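Local structure of 361aa long hypothetical D-aminopeptidase (Pyrococcus horikoshii, 2DRH) at residues A[50-56]-A[95-100]; A[78-83]-A[130-135]; A[210-214]-A[226-232]. The protein is of uncertain function but probably acts as an aminopeptidase that removes residues from the amino ends of peptides. All coordinates share one frame; numbering follows the deposited sequence.

Interaction 1: residues A[50-56]-A[95-100]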
ATOM      1  N   THR A  50     -11.939  26.367  18.340  1.00 23.39           N
ATOM      2  CA  THR A  50     -11.998  25.073  17.682  1.00 23.26           C
ATOM      3  C   THR A  50     -13.438  24.762  17.272  1.00 22.39           C
ATOM      4  O   THR A  50     -14.287  25.652  17.258  1.00 22.87           O
ATOM      5  CB  THR A  50     -11.439  23.963  18.622  1.00 21.64           C
ATOM      6  OG1 THR A  50     -11.290  22.744  17.891  1.00 24.69           O
ATOM      7  CG2 THR A  50     -12.365  23.726  19.801  1.00 23.71           C
ATOM      8  N   GLY A  51     -13.717  23.511  16.927  1.00 22.82           N
ATOM      9  CA  GLY A  51     -15.068  23.167  16.522  1.00 23.21           C
ATOM     10  C   GLY A  51     -15.180  21.808  15.871  1.00 23.85           C
ATOM     11  O   GLY A  51     -14.239  21.016  15.899  1.00 23.20           O
ATOM     12  N   VAL A  52     -16.336  21.554  15.266  1.00 23.15           N
ATOM     13  CA  VAL A  52     -16.617  20.289  14.609  1.00 23.20           C
ATOM     14  C   VAL A  52     -17.393  20.517  13.319  1.00 23.21           C
ATOM     15  O   VAL A  52     -18.272  21.377  13.252  1.00 24.66           O
ATOM     16  CB  VAL A  52     -17.462  19.369  15.529  1.00 24.36           C
ATOM     17  CG1 VAL A  52     -17.843  18.086  14.796  1.00 23.09           C
ATOM     18  CG2 VAL A  52     -16.687  19.043  16.791  1.00 24.01           C
ATOM     19  N   THR A  53     -17.060  19.747  12.290  1.00 22.50           N
ATOM     20  CA  THR A  53     -17.741  19.845  11.008  1.00 20.79           C
ATOM     21  C   THR A  53     -18.154  18.435  10.594  1.00 23.36           C
ATOM     22  O   THR A  53     -17.341  17.503  10.624  1.00 22.72           O
ATOM     23  CB  THR A  53     -16.827  20.439   9.916  1.00 20.26           C
ATOM     24  OG1 THR A  53     -16.499  21.795  10.244  1.00 17.85           O
ATOM     25  CG2 THR A  53     -17.523  20.399   8.561  1.00 19.92           C
ATOM     26  N   ALA A  54     -19.418  18.286  10.214  1.00 22.30           N
ATOM     27  CA  ALA A  54     -19.944  16.995   9.805  1.00 21.52           C
ATOM     28  C   ALA A  54     -20.340  16.981   8.332  1.00 22.41           C
ATOM     29  O   ALA A  54     -20.956  17.920   7.843  1.00 19.76           O
ATOM     30  CB  ALA A  54     -21.147  16.639  10.670  1.00 21.74           C
ATOM     31  N   ILE A  55     -19.968  15.916   7.630  1.00 22.85           N
ATOM     32  CA  ILE A  55     -20.319  15.772   6.224  1.00 24.79           C
ATOM     33  C   ILE A  55     -21.100  14.470   6.082  1.00 25.15           C
ATOM     34  O   ILE A  55     -20.601  13.393   6.420  1.00 24.75           O
ATOM     35  CB  ILE A  55     -19.069  15.707   5.287  1.00 24.34           C
ATOM     36  CG1 ILE A  55     -18.208  16.965   5.440  1.00 24.06           C
ATOM     37  CG2 ILE A  55     -19.515  15.589   3.832  1.00 24.60           C
ATOM     38  CD1 ILE A  55     -17.071  16.824   6.442  1.00 24.37           C
ATOM     39  N   LEU A  56     -22.334  14.584   5.597  1.00 25.30           N
ATOM     40  CA  LEU A  56     -23.200  13.427   5.398  1.00 25.21           C
ATOM     41  C   LEU A  56     -23.199  13.068   3.920  1.00 24.79           C
ATOM     42  O   LEU A  56     -23.470  13.919   3.072  1.00 24.90           O
ATOM     43  CB  LEU A  56     -24.633  13.750   5.837  1.00 26.01           C
ATOM     44  CG  LEU A  56     -24.927  13.959   7.324  1.00 28.22           C
ATOM     45  CD1 LEU A  56     -23.956  14.955   7.937  1.00 29.57           C
ATOM     46  CD2 LEU A  56     -26.367  14.443   7.478  1.00 28.06           C
ATOM     47  N   PRO A  95     -21.451   9.344   9.134  1.00 19.83           N
ATOM     48  CA  PRO A  95     -21.212  10.681   8.598  1.00 20.74           C
ATOM     49  C   PRO A  95     -19.721  10.947   8.833  1.00 21.99           C
ATOM     50  O   PRO A  95     -19.103  10.317   9.698  1.00 21.13           O
ATOM     51  CB  PRO A  95     -22.126  11.576   9.443  1.00 20.19           C
ATOM     52  CG  PRO A  95     -22.347  10.803  10.688  1.00 22.24           C
ATOM     53  CD  PRO A  95     -22.452   9.372  10.212  1.00 20.77           C
ATOM     54  N   ILE A  96     -19.148  11.860   8.056  1.00 22.97           N
ATOM     55  CA  ILE A  96     -17.731  12.181   8.159  1.00 22.52           C
ATOM     56  C   ILE A  96     -17.537  13.353   9.101  1.00 21.56           C
ATOM     57  O   ILE A  96     -18.129  14.407   8.920  1.00 20.88           O
ATOM     58  CB  ILE A  96     -17.162  12.527   6.782  1.00 23.12           C
ATOM     59  CG1 ILE A  96     -17.580  11.448   5.780  1.00 22.10           C
ATOM     60  CG2 ILE A  96     -15.637  12.643   6.861  1.00 22.95           C
ATOM     61  CD1 ILE A  96     -17.204  11.754   4.346  1.00 24.33           C
ATOM     62  N   ILE A  97     -16.688  13.158  10.100  1.00 20.63           N
ATOM     63  CA  ILE A  97     -16.445  14.171  11.111  1.00 19.96           C
ATOM     64  C   ILE A  97     -15.027  14.708  11.088  1.00 20.69           C
ATOM     65  O   ILE A  97     -14.054  13.956  10.960  1.00 19.24           O
ATOM     66  CB  ILE A  97     -16.738  13.602  12.531  1.00 20.91           C
ATOM     67  CG1 ILE A  97     -18.160  13.030  12.583  1.00 20.53           C
ATOM     68  CG2 ILE A  97     -16.565  14.691  13.585  1.00 18.82           C
ATOM     69  CD1 ILE A  97     -19.246  14.082  12.434  1.00 21.35           C
ATOM     70  N   LEU A  98     -14.926  16.025  11.216  1.00 20.07           N
ATOM     71  CA  LEU A  98     -13.648  16.705  11.234  1.00 19.59           C
ATOM     72  C   LEU A  98     -13.592  17.509  12.526  1.00 19.61           C
ATOM     73  O   LEU A  98     -14.605  18.060  12.961  1.00 18.57           O
ATOM     74  CB  LEU A  98     -13.526  17.643  10.030  1.00 17.54           C
ATOM     75  CG  LEU A  98     -13.879  17.031   8.666  1.00 17.30           C
ATOM     76  CD1 LEU A  98     -13.585  18.037   7.561  1.00 16.26           C
ATOM     77  CD2 LEU A  98     -13.090  15.762   8.445  1.00 15.50           C
ATOM     78  N   THR A  99     -12.417  17.548  13.144  1.00 17.73           N
ATOM     79  CA  THR A  99     -12.222  18.306  14.372  1.00 17.80           C
ATOM     80  C   THR A  99     -10.725  18.482  14.625  1.00 18.36           C
ATOM     81  O   THR A  99      -9.919  18.252  13.730  1.00 17.57           O
ATOM     82  CB  THR A  99     -12.885  17.618  15.576  1.00 17.86           C
ATOM     83  OG1 THR A  99     -12.850  18.509  16.695  1.00 19.52           O
ATOM     84  CG2 THR A  99     -12.177  16.305  15.929  1.00 17.73           C
ATOM     85  N   ASN A 100     -10.341  18.909  15.824  1.00 19.54           N
ATOM     86  CA  ASN A 100      -8.918  19.099  16.084  1.00 18.84           C
ATOM     87  C   ASN A 100      -8.252  17.782  16.471  1.00 17.87           C
ATOM     88  O   ASN A 100      -8.909  16.840  16.929  1.00 17.30           O
ATOM     89  CB  ASN A 100      -8.689  20.171  17.163  1.00 19.96           C
ATOM     90  CG  ASN A 100      -9.114  19.722  18.545  1.00 23.10           C
ATOM     91  OD1 ASN A 100      -8.480  18.859  19.156  1.00 22.83           O
ATOM     92  ND2 ASN A 100     -10.195  20.308  19.051  1.00 24.04           N
TER
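Ile55 and Ile96 face each other as an antiparallel hydrogen-bonded pair. Ile55 N to Ile96 O and Ile96 N to Ile55 O both measure 2.7 Å. Thr53 and Leu98 make the next hydrogen-bonded pair, and Ala54 with Ile97 is the non-hydrogen-bonded pair in between. The two strand segments run at 163° to each other.

Past Thr53 the ladder changes. Gly51 O is 4.4 Å from Asn100 N, too far for the next backbone bond. The hydroxyl of Thr99 takes its place, with Thr99 OG1 donating to Gly51 O at 3.0 Å. OG1 lies opposite the backbone N (chi1 -171°), and this brings it to the carbonyl. At the end of the contact, Asn100 ND2 donates to Thr50 OG1 at 2.9 Å. That bond is nearly straight at the hydrogen (161°), and OG1 lies close to the amide plane.

On one face of the sheet, Ile97 spreads its two branches. Its CD1 reaches Ala54 CB at 3.6 Å, and its CG2 meets Val52 CG1 at 3.8 Å. On the other face, Ile55 leans across to Leu98, with CD1 atoms 3.9 Å apart.

A second shell holds the polar groups. Thr50 OG1 is also bonded to Asp138 OD2. Thr53 OG1 is hydrogen-bonded to Ala172 N and His31 ND1.

Strand 48-56 lies between strands 28-36 and 96-100, and strand 132-136 follows 96-100. Ile97 packs on helices 104-118 and 151-160, and Val52 and Ala54 on helix 151-160. Ile96 and Leu98 instead touch Leu132 and Leu134 of strand 132-136.

Interaction 2: residues A[78-83]-A[130-135]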
ATOM      1  N   SER A  78      -0.718  12.444  10.609  1.00 20.17           N
ATOM      2  CA  SER A  78      -2.118  12.695  10.874  1.00 17.72           C
ATOM      3  C   SER A  78      -2.660  11.554  11.724  1.00 16.47           C
ATOM      4  O   SER A  78      -2.081  10.473  11.752  1.00 16.97           O
ATOM      5  CB  SER A  78      -2.826  12.752   9.503  1.00 17.83           C
ATOM      6  OG  SER A  78      -4.172  13.159   9.584  1.00 20.91           O
ATOM      7  N   LYS A  79      -3.768  11.803  12.416  1.00 16.15           N
ATOM      8  CA  LYS A  79      -4.392  10.800  13.275  1.00 14.08           C
ATOM      9  C   LYS A  79      -5.842  10.506  12.853  1.00 14.91           C
ATOM     10  O   LYS A  79      -6.782  10.710  13.627  1.00 16.06           O
ATOM     11  CB  LYS A  79      -4.378  11.278  14.733  1.00 13.48           C
ATOM     12  CG  LYS A  79      -2.991  11.328  15.405  1.00 16.66           C
ATOM     13  CD  LYS A  79      -2.004  12.299  14.728  1.00 14.73           C
ATOM     14  CE  LYS A  79      -0.863  12.699  15.710  1.00 14.09           C
ATOM     15  NZ  LYS A  79       0.213  13.504  15.052  1.00 13.49           N
ATOM     16  N   PRO A  80      -6.045  10.033  11.616  1.00 15.45           N
ATOM     17  CA  PRO A  80      -7.418   9.737  11.177  1.00 16.22           C
ATOM     18  C   PRO A  80      -7.956   8.440  11.780  1.00 17.55           C
ATOM     19  O   PRO A  80      -7.203   7.514  12.077  1.00 18.23           O
ATOM     20  CB  PRO A  80      -7.284   9.649   9.659  1.00 12.94           C
ATOM     21  CG  PRO A  80      -5.897   9.057   9.501  1.00 16.07           C
ATOM     22  CD  PRO A  80      -5.083   9.861  10.512  1.00 13.45           C
ATOM     23  N   VAL A  81      -9.270   8.394  11.955  1.00 16.87           N
ATOM     24  CA  VAL A  81      -9.951   7.240  12.499  1.00 17.94           C
ATOM     25  C   VAL A  81     -10.917   6.726  11.427  1.00 18.50           C
ATOM     26  O   VAL A  81     -11.711   7.501  10.881  1.00 16.91           O
ATOM     27  CB  VAL A  81     -10.760   7.639  13.752  1.00 18.02           C
ATOM     28  CG1 VAL A  81     -11.504   6.432  14.308  1.00 15.93           C
ATOM     29  CG2 VAL A  81      -9.830   8.242  14.796  1.00 18.50           C
ATOM     30  N   GLY A  82     -10.828   5.437  11.114  1.00 16.98           N
ATOM     31  CA  GLY A  82     -11.724   4.851  10.131  1.00 18.18           C
ATOM     32  C   GLY A  82     -11.204   4.503   8.744  1.00 18.66           C
ATOM     33  O   GLY A  82     -11.922   3.867   7.977  1.00 18.32           O
ATOM     34  N   LEU A  83      -9.975   4.883   8.404  1.00 17.07           N
ATOM     35  CA  LEU A  83      -9.467   4.579   7.062  1.00 18.03           C
ATOM     36  C   LEU A  83      -9.174   3.113   6.734  1.00 17.29           C
ATOM     37  O   LEU A  83      -9.337   2.693   5.583  1.00 17.37           O
ATOM     38  CB  LEU A  83      -8.206   5.398   6.763  1.00 18.66           C
ATOM     39  CG  LEU A  83      -8.331   6.920   6.735  1.00 18.90           C
ATOM     40  CD1 LEU A  83      -6.955   7.514   6.466  1.00 13.15           C
ATOM     41  CD2 LEU A  83      -9.337   7.348   5.668  1.00 16.97           C
ATOM     42  N   ASN A 130     -17.758   1.465  11.923  1.00 20.90           N
ATOM     43  CA  ASN A 130     -16.490   2.120  11.640  1.00 20.59           C
ATOM     44  C   ASN A 130     -16.599   3.645  11.553  1.00 18.89           C
ATOM     45  O   ASN A 130     -16.761   4.209  10.472  1.00 19.52           O
ATOM     46  CB  ASN A 130     -15.920   1.552  10.340  1.00 19.65           C
ATOM     47  CG  ASN A 130     -14.534   2.078  10.027  1.00 21.04           C
ATOM     48  OD1 ASN A 130     -13.646   2.090  10.888  1.00 20.98           O
ATOM     49  ND2 ASN A 130     -14.337   2.508   8.791  1.00 17.74           N
ATOM     50  N   PRO A 131     -16.515   4.334  12.701  1.00 20.06           N
ATOM     51  CA  PRO A 131     -16.607   5.795  12.694  1.00 20.60           C
ATOM     52  C   PRO A 131     -15.459   6.424  11.918  1.00 21.54           C
ATOM     53  O   PRO A 131     -14.305   6.015  12.055  1.00 21.79           O
ATOM     54  CB  PRO A 131     -16.580   6.148  14.180  1.00 21.57           C
ATOM     55  CG  PRO A 131     -15.792   5.031  14.784  1.00 21.35           C
ATOM     56  CD  PRO A 131     -16.344   3.831  14.075  1.00 21.06           C
ATOM     57  N   LEU A 132     -15.785   7.419  11.101  1.00 21.24           N
ATOM     58  CA  LEU A 132     -14.789   8.102  10.289  1.00 19.60           C
ATOM     59  C   LEU A 132     -14.562   9.515  10.802  1.00 21.09           C
ATOM     60  O   LEU A 132     -15.449  10.371  10.726  1.00 19.25           O
ATOM     61  CB  LEU A 132     -15.244   8.133   8.834  1.00 20.78           C
ATOM     62  CG  LEU A 132     -14.344   8.759   7.769  1.00 20.47           C
ATOM     63  CD1 LEU A 132     -12.956   8.108   7.764  1.00 19.11           C
ATOM     64  CD2 LEU A 132     -15.030   8.566   6.416  1.00 19.82           C
ATOM     65  N   VAL A 133     -13.356   9.745  11.317  1.00 20.66           N
ATOM     66  CA  VAL A 133     -12.968  11.026  11.884  1.00 18.88           C
ATOM     67  C   VAL A 133     -11.584  11.434  11.398  1.00 19.16           C
ATOM     68  O   VAL A 133     -10.648  10.631  11.430  1.00 20.19           O
ATOM     69  CB  VAL A 133     -12.923  10.937  13.424  1.00 19.05           C
ATOM     70  CG1 VAL A 133     -12.603  12.297  14.027  1.00 18.89           C
ATOM     71  CG2 VAL A 133     -14.247  10.401  13.953  1.00 19.50           C
ATOM     72  N   LEU A 134     -11.459  12.680  10.949  1.00 19.64           N
ATOM     73  CA  LEU A 134     -10.183  13.213  10.478  1.00 21.21           C
ATOM     74  C   LEU A 134      -9.906  14.545  11.176  1.00 22.62           C
ATOM     75  O   LEU A 134     -10.805  15.131  11.781  1.00 22.05           O
ATOM     76  CB  LEU A 134     -10.189  13.377   8.958  1.00 18.95           C
ATOM     77  CG  LEU A 134     -10.199  12.035   8.215  1.00 20.53           C
ATOM     78  CD1 LEU A 134     -11.632  11.672   7.848  1.00 20.77           C
ATOM     79  CD2 LEU A 134      -9.335  12.117   6.966  1.00 19.24           C
ATOM     80  N   GLU A 135      -8.673  15.033  11.094  1.00 21.62           N
ATOM     81  CA  GLU A 135      -8.357  16.250  11.813  1.00 22.08           C
ATOM     82  C   GLU A 135      -7.180  17.079  11.346  1.00 22.37           C
ATOM     83  O   GLU A 135      -6.408  16.676  10.479  1.00 23.83           O
ATOM     84  CB  GLU A 135      -8.111  15.895  13.275  1.00 20.64           C
ATOM     85  CG  GLU A 135      -7.111  14.748  13.469  1.00 20.06           C
ATOM     86  CD  GLU A 135      -5.743  15.019  12.849  1.00 18.68           C
ATOM     87  OE1 GLU A 135      -5.145  16.075  13.138  1.00 18.53           O
ATOM     88  OE2 GLU A 135      -5.263  14.169  12.073  1.00 19.20           O
TER
HETATM   89  O   HOH W   1      -3.975  16.018   9.321  1.00 22.25           O
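Val81 and Val133 form a single antiparallel bridge, which lays the loop before helix 83-89 along strand 132-136. That strand is the outermost on its side of the four-stranded sheet within this chain. Val81 N donates to Val133 O at 2.7 Å, and Val133 N returns a bond to Val81 O at 2.8 Å. Their CB atoms stand 4.0 Å apart. Beside them, Pro80 CB rests on Leu134 CG.

Gly82 is the N-cap residue of helix 83-89. A side chain here would run into Pro131 O and Leu132 CA. Asn130 ND2 donates to Gly82 O at 2.9 Å, meeting a lone pair in the carbonyl plane. The bond also lies close to the amide plane of Asn130. With an alanine in place of Asn130, Gly82 O would probably lose this donor and the start of the helix would be held less firmly against residues 130-131.

Lys79 points its ammonium group elsewhere, to Gln85 and Ser128 of the second subunit. Its backbone N donates a nearly straight hydrogen bond to Glu135 OE2, 2.8 Å away, from above the carboxylate plane. Glu135 curls back to this point, with CG between the backbone N and carbonyl carbon (chi1 51°) and a second bend at chi2. The other oxygen, OE1, bonds to Thr101 OG1. A water donates to both Ser78 OG, at 2.9 Å, and Glu135 O, at 2.8 Å.

Interaction 3: residues A[210-214]-A[226-232]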
ATOM      1  N   GLY A 210       1.001  25.165   4.982  1.00 24.17           N
ATOM      2  CA  GLY A 210       1.733  26.162   4.225  1.00 24.96           C
ATOM      3  C   GLY A 210       2.454  27.302   4.895  1.00 26.64           C
ATOM      4  O   GLY A 210       2.027  27.817   5.932  1.00 24.81           O
ATOM      5  N   ARG A 211       3.575  27.677   4.279  1.00 28.42           N
ATOM      6  CA  ARG A 211       4.398  28.798   4.722  1.00 30.83           C
ATOM      7  C   ARG A 211       3.809  29.991   3.979  1.00 30.77           C
ATOM      8  O   ARG A 211       3.210  29.822   2.914  1.00 31.43           O
ATOM      9  CB  ARG A 211       5.854  28.615   4.281  1.00 32.35           C
ATOM     10  CG  ARG A 211       6.708  27.720   5.155  1.00 34.47           C
ATOM     11  CD  ARG A 211       7.954  27.314   4.380  1.00 37.08           C
ATOM     12  NE  ARG A 211       9.116  27.076   5.231  1.00 39.91           N
ATOM     13  CZ  ARG A 211       9.781  28.033   5.870  1.00 41.59           C
ATOM     14  NH1 ARG A 211       9.400  29.299   5.761  1.00 42.64           N
ATOM     15  NH2 ARG A 211      10.840  27.726   6.608  1.00 43.45           N
ATOM     16  N   ARG A 212       3.985  31.187   4.521  1.00 28.81           N
ATOM     17  CA  ARG A 212       3.443  32.384   3.891  1.00 29.07           C
ATOM     18  C   ARG A 212       3.839  32.533   2.421  1.00 28.64           C
ATOM     19  O   ARG A 212       2.990  32.802   1.567  1.00 27.53           O
ATOM     20  CB  ARG A 212       3.883  33.633   4.671  1.00 28.97           C
ATOM     21  CG  ARG A 212       3.453  34.949   4.034  1.00 28.79           C
ATOM     22  CD  ARG A 212       1.936  35.064   3.939  1.00 27.62           C
ATOM     23  NE  ARG A 212       1.305  35.241   5.243  1.00 27.14           N
ATOM     24  CZ  ARG A 212       1.439  36.329   5.994  1.00 27.79           C
ATOM     25  NH1 ARG A 212       2.182  37.345   5.574  1.00 26.92           N
ATOM     26  NH2 ARG A 212       0.836  36.399   7.170  1.00 27.66           N
ATOM     27  N   GLU A 213       5.124  32.346   2.132  1.00 27.21           N
ATOM     28  CA  GLU A 213       5.641  32.492   0.778  1.00 28.60           C
ATOM     29  C   GLU A 213       5.316  31.395  -0.231  1.00 27.92           C
ATOM     30  O   GLU A 213       5.614  31.552  -1.418  1.00 27.60           O
ATOM     31  CB  GLU A 213       7.160  32.701   0.813  1.00 31.55           C
ATOM     32  CG  GLU A 213       7.884  31.854   1.846  1.00 37.67           C
ATOM     33  CD  GLU A 213       7.471  32.210   3.266  1.00 39.71           C
ATOM     34  OE1 GLU A 213       7.558  33.403   3.625  1.00 44.30           O
ATOM     35  OE2 GLU A 213       7.055  31.304   4.018  1.00 40.49           O
ATOM     36  N   ASP A 214       4.722  30.292   0.211  1.00 25.49           N
ATOM     37  CA  ASP A 214       4.389  29.229  -0.729  1.00 25.19           C
ATOM     38  C   ASP A 214       3.101  29.545  -1.498  1.00 25.36           C
ATOM     39  O   ASP A 214       2.959  29.176  -2.664  1.00 25.21           O
ATOM     40  CB  ASP A 214       4.213  27.889  -0.006  1.00 26.39           C
ATOM     41  CG  ASP A 214       5.464  27.451   0.747  1.00 26.97           C
ATOM     42  OD1 ASP A 214       6.589  27.669   0.247  1.00 25.93           O
ATOM     43  OD2 ASP A 214       5.310  26.870   1.839  1.00 28.97           O
ATOM     44  N   LEU A 226       2.823  39.086  -0.607  1.00 29.59           N
ATOM     45  CA  LEU A 226       2.298  39.464   0.701  1.00 28.95           C
ATOM     46  C   LEU A 226       3.204  39.012   1.850  1.00 28.42           C
ATOM     47  O   LEU A 226       2.740  38.807   2.968  1.00 26.98           O
ATOM     48  CB  LEU A 226       0.878  38.901   0.876  1.00 26.85           C
ATOM     49  CG  LEU A 226      -0.239  39.655   0.131  1.00 28.60           C
ATOM     50  CD1 LEU A 226       0.065  39.727  -1.353  1.00 28.54           C
ATOM     51  CD2 LEU A 226      -1.575  38.966   0.360  1.00 27.21           C
ATOM     52  N   LYS A 227       4.493  38.863   1.557  1.00 30.09           N
ATOM     53  CA  LYS A 227       5.493  38.451   2.544  1.00 33.17           C
ATOM     54  C   LYS A 227       5.336  39.129   3.899  1.00 34.19           C
ATOM     55  O   LYS A 227       5.198  38.477   4.932  1.00 34.93           O
ATOM     56  CB  LYS A 227       6.898  38.794   2.050  1.00 35.10           C
ATOM     57  CG  LYS A 227       7.501  37.864   1.031  1.00 38.68           C
ATOM     58  CD  LYS A 227       8.612  38.581   0.267  1.00 40.52           C
ATOM     59  CE  LYS A 227       9.575  39.304   1.204  1.00 41.85           C
ATOM     60  NZ  LYS A 227      10.176  38.383   2.209  1.00 44.97           N
ATOM     61  N   ASN A 228       5.367  40.453   3.873  1.00 35.66           N
ATOM     62  CA  ASN A 228       5.304  41.266   5.080  1.00 36.51           C
ATOM     63  C   ASN A 228       3.944  41.511   5.727  1.00 37.05           C
ATOM     64  O   ASN A 228       3.867  42.190   6.757  1.00 37.42           O
ATOM     65  CB  ASN A 228       5.995  42.598   4.794  1.00 37.13           C
ATOM     66  CG  ASN A 228       7.440  42.414   4.361  1.00 37.99           C
ATOM     67  OD1 ASN A 228       7.922  43.093   3.453  1.00 39.33           O
ATOM     68  ND2 ASN A 228       8.140  41.492   5.014  1.00 38.75           N
ATOM     69  N   TRP A 229       2.874  40.977   5.148  1.00 35.63           N
ATOM     70  CA  TRP A 229       1.561  41.170   5.750  1.00 34.72           C
ATOM     71  C   TRP A 229       1.630  40.539   7.147  1.00 34.82           C
ATOM     72  O   TRP A 229       2.152  39.439   7.312  1.00 35.48           O
ATOM     73  CB  TRP A 229       0.475  40.509   4.898  1.00 34.75           C
ATOM     74  CG  TRP A 229      -0.907  40.966   5.248  1.00 34.72           C
ATOM     75  CD1 TRP A 229      -1.736  40.429   6.190  1.00 35.21           C
ATOM     76  CD2 TRP A 229      -1.595  42.096   4.703  1.00 35.24           C
ATOM     77  NE1 TRP A 229      -2.901  41.158   6.267  1.00 34.13           N
ATOM     78  CE2 TRP A 229      -2.842  42.186   5.365  1.00 35.59           C
ATOM     79  CE3 TRP A 229      -1.281  43.045   3.718  1.00 35.59           C
ATOM     80  CZ2 TRP A 229      -3.775  43.193   5.075  1.00 35.65           C
ATOM     81  CZ3 TRP A 229      -2.210  44.046   3.430  1.00 35.86           C
ATOM     82  CH2 TRP A 229      -3.443  44.110   4.108  1.00 35.19           C
ATOM     83  N   PRO A 230       1.114  41.238   8.172  1.00 35.28           N
ATOM     84  CA  PRO A 230       1.116  40.769   9.566  1.00 34.76           C
ATOM     85  C   PRO A 230       0.587  39.352   9.795  1.00 34.18           C
ATOM     86  O   PRO A 230      -0.041  38.759   8.918  1.00 34.02           O
ATOM     87  CB  PRO A 230       0.257  41.815  10.283  1.00 34.13           C
ATOM     88  CG  PRO A 230       0.482  43.044   9.482  1.00 34.65           C
ATOM     89  CD  PRO A 230       0.411  42.529   8.065  1.00 35.08           C
ATOM     90  N   GLY A 231       0.850  38.824  10.988  1.00 33.62           N
ATOM     91  CA  GLY A 231       0.374  37.501  11.350  1.00 33.25           C
ATOM     92  C   GLY A 231       1.323  36.335  11.142  1.00 33.44           C
ATOM     93  O   GLY A 231       0.914  35.185  11.289  1.00 32.74           O
ATOM     94  N   ARG A 232       2.581  36.612  10.814  1.00 32.15           N
ATOM     95  CA  ARG A 232       3.540  35.538  10.588  1.00 32.89           C
ATOM     96  C   ARG A 232       4.029  34.900  11.879  1.00 32.84           C
ATOM     97  O   ARG A 232       4.088  35.553  12.921  1.00 32.45           O
ATOM     98  CB  ARG A 232       4.729  36.048   9.762  1.00 33.16           C
ATOM     99  CG  ARG A 232       4.327  36.509   8.362  1.00 32.74           C
ATOM    100  CD  ARG A 232       5.510  36.610   7.411  1.00 33.40           C
ATOM    101  NE  ARG A 232       6.226  35.341   7.282  1.00 32.44           N
ATOM    102  CZ  ARG A 232       7.032  35.039   6.269  1.00 32.09           C
ATOM    103  NH1 ARG A 232       7.223  35.912   5.287  1.00 30.23           N
ATOM    104  NH2 ARG A 232       7.661  33.872   6.242  1.00 31.59           N
TER
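The chain at 226-232 opens with a type I beta turn from Leu226 to Trp229, and the carbonyls of Leu226, Trp229 and Pro230 come to the edge of the Arg212 guanidinium. The bond from Arg212 NH1 to Trp229 O is short, 2.7 Å, and nearly straight at 167°. The oxygen sits in the guanidinium plane. NH1 also makes a weak bond to Leu226 O, which accepts the turn bond from Trp229 N as well. Arg212 NH2 donates to Pro230 O at 3.1 Å, approaching from above that carbonyl plane.

The Arg212 chain bends at chi2 and chi3 (61° and 70°) to bring its head here. Phe179 O and Glu180 O accept further bonds from it, and Phe181 makes a cation-pi contact. The contact ties the loop after strand 198-207 to the loop after helix 222-225, joining the two loops that flank this short helix.

Arg211, Glu213 and Arg232 form a salt-bridge network beside this site. Glu213 is the shared carboxylate. Its OE1 pairs with Arg232 NH2 at 2.7 Å, although the hydrogen bond is weak in angle. Its OE2 lies 3.5 Å from Arg211 NH1, at the edge of that guanidinium.

Arg232 also folds over Arg212. Arg232 CG lies over one face of the Arg212 guanidinium, while Arg212 CB sits over the centre of the Arg232 guanidinium. Arg232 NH1 donates a hydrogen bond to Lys227 O, 3.3 Å away.

Interactions 1 and 2 are joined directly in one sheet. Strand 96-100 of interaction 1 runs parallel to strand 132-136 of interaction 2. Ile97 N lies 3.1 Å from Leu132 O, and Ile97 O lies 2.9 Å from Leu134 N; both are probable hydrogen bonds. Their centres are 11 Å apart, and their segments alternate along the chain. Together they run from strand 48-56 across the sheet to the loop at 78-83, which adds a single bridge at its edge and borders the second subunit. Interaction 3 comes later in the chain and stands apart. Its centre is 28 Å from that of interaction 1 and 30 Å from that of interaction 2, with nearest atoms about 16 Å and 13 Å away.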